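Local coordinates for protein beta-lactamase (Chitinophaga pinensis, PDB 6N36) that probably hydrolyses the amide bond of beta-lactam rings with a two-zinc active site, as expected of a metallo-beta-lactamase, at residues Met150-Arg155 with Ser166-Val171; Lys179-Ile185 with Phe219-Pro225. All coordinates share one frame. Residues are numbered along the deposited sequence.

Contact 1 of 2, residues Met150-Arg155 with Ser166-Val171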
# COMPACT_ATOMS: atom_id res chain seq x y z
N MET A 150 -15.90 -9.14 -5.36
CA MET A 150 -14.56 -9.17 -4.75
C MET A 150 -14.67 -9.18 -3.24
O MET A 150 -15.55 -8.50 -2.67
CB MET A 150 -13.71 -7.95 -5.17
CG MET A 150 -13.27 -8.06 -6.55
SD MET A 150 -12.24 -9.45 -6.99
CE MET A 150 -10.93 -9.15 -5.81
N LYS A 151 -13.76 -9.93 -2.64
CA LYS A 151 -13.57 -9.98 -1.17
C LYS A 151 -12.10 -9.73 -0.87
O LYS A 151 -11.24 -10.53 -1.24
CB LYS A 151 -14.02 -11.33 -0.61
CG LYS A 151 -13.82 -11.42 0.89
CD LYS A 151 -14.48 -12.62 1.56
CE LYS A 151 -14.19 -12.62 3.05
NZ LYS A 151 -15.16 -13.43 3.83
N ILE A 152 -11.83 -8.60 -0.24
CA ILE A 152 -10.47 -8.22 0.16
C ILE A 152 -10.38 -8.35 1.68
O ILE A 152 -11.19 -7.74 2.38
CB ILE A 152 -10.20 -6.78 -0.28
CG1 ILE A 152 -10.30 -6.59 -1.79
CG2 ILE A 152 -8.86 -6.33 0.28
CD1 ILE A 152 -10.46 -5.13 -2.15
N VAL A 153 -9.39 -9.09 2.15
CA VAL A 153 -9.14 -9.20 3.61
C VAL A 153 -7.96 -8.31 4.03
O VAL A 153 -6.91 -8.37 3.38
CB VAL A 153 -8.93 -10.66 4.01
CG1 VAL A 153 -8.59 -10.72 5.50
CG2 VAL A 153 -10.16 -11.49 3.69
N MET A 154 -8.17 -7.45 5.02
CA MET A 154 -7.08 -6.60 5.59
C MET A 154 -6.37 -7.39 6.70
O MET A 154 -7.10 -8.04 7.52
CB MET A 154 -7.61 -5.28 6.13
CG MET A 154 -6.48 -4.37 6.56
SD MET A 154 -6.00 -4.67 8.34
CE MET A 154 -7.13 -3.54 9.11
N ARG A 155 -5.04 -7.44 6.69
CA ARG A 155 -4.30 -8.00 7.82
C ARG A 155 -3.45 -6.91 8.43
O ARG A 155 -2.72 -6.24 7.68
CB ARG A 155 -3.45 -9.22 7.44
CG ARG A 155 -4.23 -10.41 6.89
CD ARG A 155 -5.24 -10.97 7.86
NE ARG A 155 -4.77 -11.19 9.21
CZ ARG A 155 -4.26 -12.33 9.68
NH1 ARG A 155 -4.09 -13.37 8.88
NH2 ARG A 155 -3.83 -12.37 10.93
N SER A 166 -1.58 -5.10 5.17
CA SER A 166 -1.52 -5.76 3.84
C SER A 166 -2.95 -6.15 3.46
O SER A 166 -3.84 -6.23 4.36
CB SER A 166 -0.63 -6.99 3.88
OG SER A 166 0.69 -6.63 4.30
N PHE A 167 -3.14 -6.50 2.19
CA PHE A 167 -4.45 -6.91 1.65
C PHE A 167 -4.27 -8.22 0.89
O PHE A 167 -3.32 -8.38 0.10
CB PHE A 167 -5.05 -5.83 0.75
CG PHE A 167 -5.26 -4.53 1.47
CD1 PHE A 167 -6.32 -4.36 2.33
CD2 PHE A 167 -4.38 -3.46 1.28
CE1 PHE A 167 -6.51 -3.18 3.02
CE2 PHE A 167 -4.56 -2.27 1.97
CZ PHE A 167 -5.63 -2.11 2.82
N LEU A 168 -5.16 -9.17 1.17
CA LEU A 168 -5.20 -10.48 0.48
C LEU A 168 -6.53 -10.58 -0.24
O LEU A 168 -7.61 -10.28 0.36
CB LEU A 168 -5.14 -11.60 1.53
CG LEU A 168 -3.78 -11.98 2.12
CD1 LEU A 168 -4.04 -12.78 3.42
CD2 LEU A 168 -3.00 -12.89 1.17
N PHE A 169 -6.50 -11.08 -1.46
CA PHE A 169 -7.73 -11.25 -2.25
C PHE A 169 -7.47 -12.21 -3.40
O PHE A 169 -6.37 -12.27 -3.99
CB PHE A 169 -8.27 -9.91 -2.80
CG PHE A 169 -7.25 -9.04 -3.49
CD1 PHE A 169 -6.42 -8.24 -2.74
CD2 PHE A 169 -7.07 -9.08 -4.85
CE1 PHE A 169 -5.46 -7.46 -3.36
CE2 PHE A 169 -6.09 -8.32 -5.48
CZ PHE A 169 -5.29 -7.51 -4.72
N ASP A 170 -8.55 -12.87 -3.79
CA ASP A 170 -8.56 -13.76 -4.98
C ASP A 170 -8.97 -12.97 -6.22
O ASP A 170 -9.94 -12.17 -6.15
CB ASP A 170 -9.51 -14.94 -4.77
CG ASP A 170 -9.04 -15.92 -3.72
OD1 ASP A 170 -7.84 -15.87 -3.30
OD2 ASP A 170 -9.88 -16.77 -3.30
N VAL A 171 -8.24 -13.19 -7.31
CA VAL A 171 -8.65 -12.70 -8.66
C VAL A 171 -8.77 -13.93 -9.59
O VAL A 171 -7.98 -14.87 -9.48
CB VAL A 171 -7.70 -11.65 -9.26
CG1 VAL A 171 -7.61 -10.45 -8.33
CG2 VAL A 171 -6.32 -12.19 -9.55
O HOH W 1 -10.88 -13.10 -2.16
O HOH W 2 -12.05 -11.92 -4.35
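Four backbone hydrogen bonds with N-H...O angles of 161 to 171° establish this pair as the antiparallel arms of a beta hairpin, their axes 4.6 Å apart and 155° from parallel. S166 opens the ladder opposite R155: R155 N gives to S166 O (2.9 Å), and S166 N to R155 O (3.0 Å). F167 forms a non-hydrogen-bonded pair with M154, their CA atoms 4.7 Å apart; its ring touches both the I152 and the M154 side chains, with CD1 3.8 Å from I152 CG2 and CE1 3.7 Å from M154 CG. L168 restores the hydrogen-bonded pattern, since V153 N reaches L168 O at 2.8 Å and L168 N reaches V153 O at 2.9 Å. F169 CB packs 4.0 Å from I152 CG1. Beyond F169, at D170, direct backbone bonds give way to water: one water bridges D170 N (2.9 Å) and K151 O (2.8 Å), and a second links D170 O (2.8 Å) to K151 N (3.1 Å). M150 CE ends 4.4 Å from V171 CG1. Within the five-stranded sheet, strand 144-147 flanks 150-155 and strand 177-182 flanks 166-171; M150, I152 and F169 meet I42 of the other sheet, whereas R155 and S166 touch helix 203-215.

Contact 2 of 2, residues Lys179-Ile185 with Phe219-Pro225; sequences KVLIANI and FDLWLAP
L181 lies at the apolar centre of this parallel strand pair, the two strands of a beta-alpha-beta unit whose connection carries helix 203-215. With L181 in the t,p rotamer, its CD2 sits over the F219 ring, 4.0 Å from the centroid and 27° off the normal (CH-pi). L181 CB is 4.3 Å from W222 CB, and W222, chi1 p, places CZ3 4.0 Å from I185 CD1. V180, I182, L221 and L223 occupy the other face, where I182 CD1 approaches L223 CB at 4.0 Å. Axes of 179-182 and 221-223 run 4.7 Å apart at 18°, both extended, pairing V180 with L221, L181 with W222 and I182 with L223 (CA-CA 4.7 to 5.0 Å). The ladder runs L181 N to L221 O (2.9 Å), L223 N to L181 O (3.0 Å) and A183 N to L223 O (2.9 Å). Beyond it, N184 OD1 bonds H83 ND1, a link to a zinc ligand, and P225 precedes zinc ligand H226. At the opposite, polar edge, D220 (phi/psi -94/-49, alpha-like) lets successive amides converge on K179 O, D220 N at 2.8 Å and L221 N at 3.0 Å; K179 N donates to D220 OD2 at 2.8 Å.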
# COMPACT_ATOMS: atom_id res chain seq x y z
N LYS A 179 -4.45 -16.11 -5.64
CA LYS A 179 -4.51 -15.38 -4.35
C LYS A 179 -3.36 -14.39 -4.32
O LYS A 179 -2.18 -14.77 -4.50
CB LYS A 179 -4.41 -16.32 -3.14
CG LYS A 179 -4.69 -15.61 -1.82
CD LYS A 179 -4.78 -16.55 -0.64
CE LYS A 179 -5.97 -17.48 -0.69
NZ LYS A 179 -7.24 -16.74 -0.63
N VAL A 180 -3.71 -13.11 -4.26
CA VAL A 180 -2.73 -12.02 -4.33
C VAL A 180 -2.58 -11.41 -2.94
O VAL A 180 -3.60 -11.17 -2.24
CB VAL A 180 -3.22 -10.96 -5.33
CG1 VAL A 180 -2.23 -9.82 -5.43
CG2 VAL A 180 -3.49 -11.55 -6.71
N LEU A 181 -1.34 -11.12 -2.61
CA LEU A 181 -1.00 -10.32 -1.40
C LEU A 181 -0.41 -9.00 -1.88
O LEU A 181 0.58 -9.02 -2.64
CB LEU A 181 0.01 -11.11 -0.58
CG LEU A 181 0.63 -10.31 0.58
CD1 LEU A 181 -0.41 -9.98 1.63
CD2 LEU A 181 1.79 -11.09 1.23
N ILE A 182 -1.01 -7.92 -1.43
CA ILE A 182 -0.38 -6.57 -1.53
C ILE A 182 0.21 -6.35 -0.12
O ILE A 182 -0.56 -6.12 0.84
CB ILE A 182 -1.39 -5.49 -1.92
CG1 ILE A 182 -2.05 -5.78 -3.28
CG2 ILE A 182 -0.70 -4.13 -1.88
CD1 ILE A 182 -1.14 -5.87 -4.44
N ALA A 183 1.51 -6.54 -0.03
CA ALA A 183 2.26 -6.67 1.24
C ALA A 183 2.84 -5.33 1.65
O ALA A 183 3.64 -4.78 0.86
CB ALA A 183 3.39 -7.66 1.11
N ASN A 184 2.56 -4.89 2.87
CA ASN A 184 3.31 -3.74 3.42
C ASN A 184 4.55 -4.26 4.13
O ASN A 184 4.49 -4.79 5.18
CB ASN A 184 2.44 -2.88 4.34
CG ASN A 184 3.08 -1.52 4.45
OD1 ASN A 184 2.85 -0.65 3.59
ND2 ASN A 184 3.90 -1.31 5.50
N ILE A 185 5.69 -4.04 3.51
CA ILE A 185 6.97 -4.62 3.98
C ILE A 185 7.37 -3.86 5.23
O ILE A 185 7.23 -2.65 5.33
CB ILE A 185 8.03 -4.52 2.86
CG1 ILE A 185 7.67 -5.42 1.67
CG2 ILE A 185 9.44 -4.83 3.41
CD1 ILE A 185 7.44 -6.87 1.96
N PHE A 219 -0.05 -17.35 -0.25
CA PHE A 219 -0.59 -16.64 -1.44
C PHE A 219 0.13 -17.15 -2.69
O PHE A 219 1.17 -17.84 -2.58
CB PHE A 219 -0.38 -15.13 -1.28
CG PHE A 219 1.03 -14.80 -0.89
CD1 PHE A 219 1.42 -14.72 0.44
CD2 PHE A 219 1.98 -14.62 -1.87
CE1 PHE A 219 2.74 -14.50 0.76
CE2 PHE A 219 3.30 -14.40 -1.55
CZ PHE A 219 3.67 -14.34 -0.24
N ASP A 220 -0.39 -16.79 -3.86
CA ASP A 220 0.24 -17.15 -5.14
C ASP A 220 1.16 -16.03 -5.62
O ASP A 220 2.26 -16.32 -6.12
CB ASP A 220 -0.84 -17.45 -6.19
CG ASP A 220 -1.72 -18.64 -5.80
OD1 ASP A 220 -1.13 -19.68 -5.46
OD2 ASP A 220 -2.97 -18.49 -5.76
N LEU A 221 0.63 -14.80 -5.62
CA LEU A 221 1.34 -13.66 -6.23
C LEU A 221 1.51 -12.58 -5.14
O LEU A 221 0.63 -12.47 -4.32
CB LEU A 221 0.53 -13.07 -7.38
CG LEU A 221 0.00 -14.05 -8.43
CD1 LEU A 221 -0.72 -13.26 -9.51
CD2 LEU A 221 1.15 -14.87 -9.02
N TRP A 222 2.56 -11.80 -5.22
CA TRP A 222 2.70 -10.65 -4.27
C TRP A 222 3.24 -9.42 -4.96
O TRP A 222 4.09 -9.55 -5.82
CB TRP A 222 3.50 -11.01 -3.01
CG TRP A 222 4.98 -11.19 -3.18
CD1 TRP A 222 5.65 -12.25 -3.73
CD2 TRP A 222 6.00 -10.28 -2.72
NE1 TRP A 222 7.01 -12.03 -3.70
CE2 TRP A 222 7.25 -10.84 -3.05
CE3 TRP A 222 5.97 -9.05 -2.04
CZ2 TRP A 222 8.46 -10.22 -2.74
CZ3 TRP A 222 7.16 -8.47 -1.71
CH2 TRP A 222 8.39 -9.03 -2.08
N LEU A 223 2.83 -8.27 -4.43
CA LEU A 223 3.38 -6.96 -4.82
C LEU A 223 3.44 -6.14 -3.54
O LEU A 223 2.97 -6.56 -2.51
CB LEU A 223 2.55 -6.28 -5.91
CG LEU A 223 2.47 -7.03 -7.26
CD1 LEU A 223 1.31 -8.00 -7.25
CD2 LEU A 223 2.32 -6.08 -8.41
N ALA A 224 4.08 -5.00 -3.63
CA ALA A 224 4.32 -4.14 -2.45
C ALA A 224 4.29 -2.68 -2.89
O ALA A 224 4.21 -2.39 -4.07
CB ALA A 224 5.66 -4.50 -1.84
N PRO A 225 4.32 -1.74 -1.93
CA PRO A 225 4.13 -0.34 -2.23
C PRO A 225 5.30 0.32 -2.94
O PRO A 225 5.08 1.38 -3.47
CB PRO A 225 3.91 0.30 -0.86
CG PRO A 225 3.37 -0.80 -0.00
CD PRO A 225 4.13 -2.01 -0.47

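Contacts 1 and 2 are successive parts of one five-stranded sheet, joined where strands 165-172 and 177-182 run side by side: F169 O to V180 N and F167 O to I182 N, both 2.8 Å, are probable hydrogen bonds. Contact 1 is antiparallel and partly buried (7 of 12 residues), with waters at one end; contact 2 is parallel and deeper (11 of 14), its centre about 10 Å from the chain centre against about 12 Å. Their interfaces cover 490 and 642 Å². A salt bridge from D170 OD1 to K179 NZ spans the two contacts. Toward the zinc site, the S166 hydroxyl, also bonded to H157 ND1, accepts from N184 N; the P225 side chain is about 5 Å from zinc.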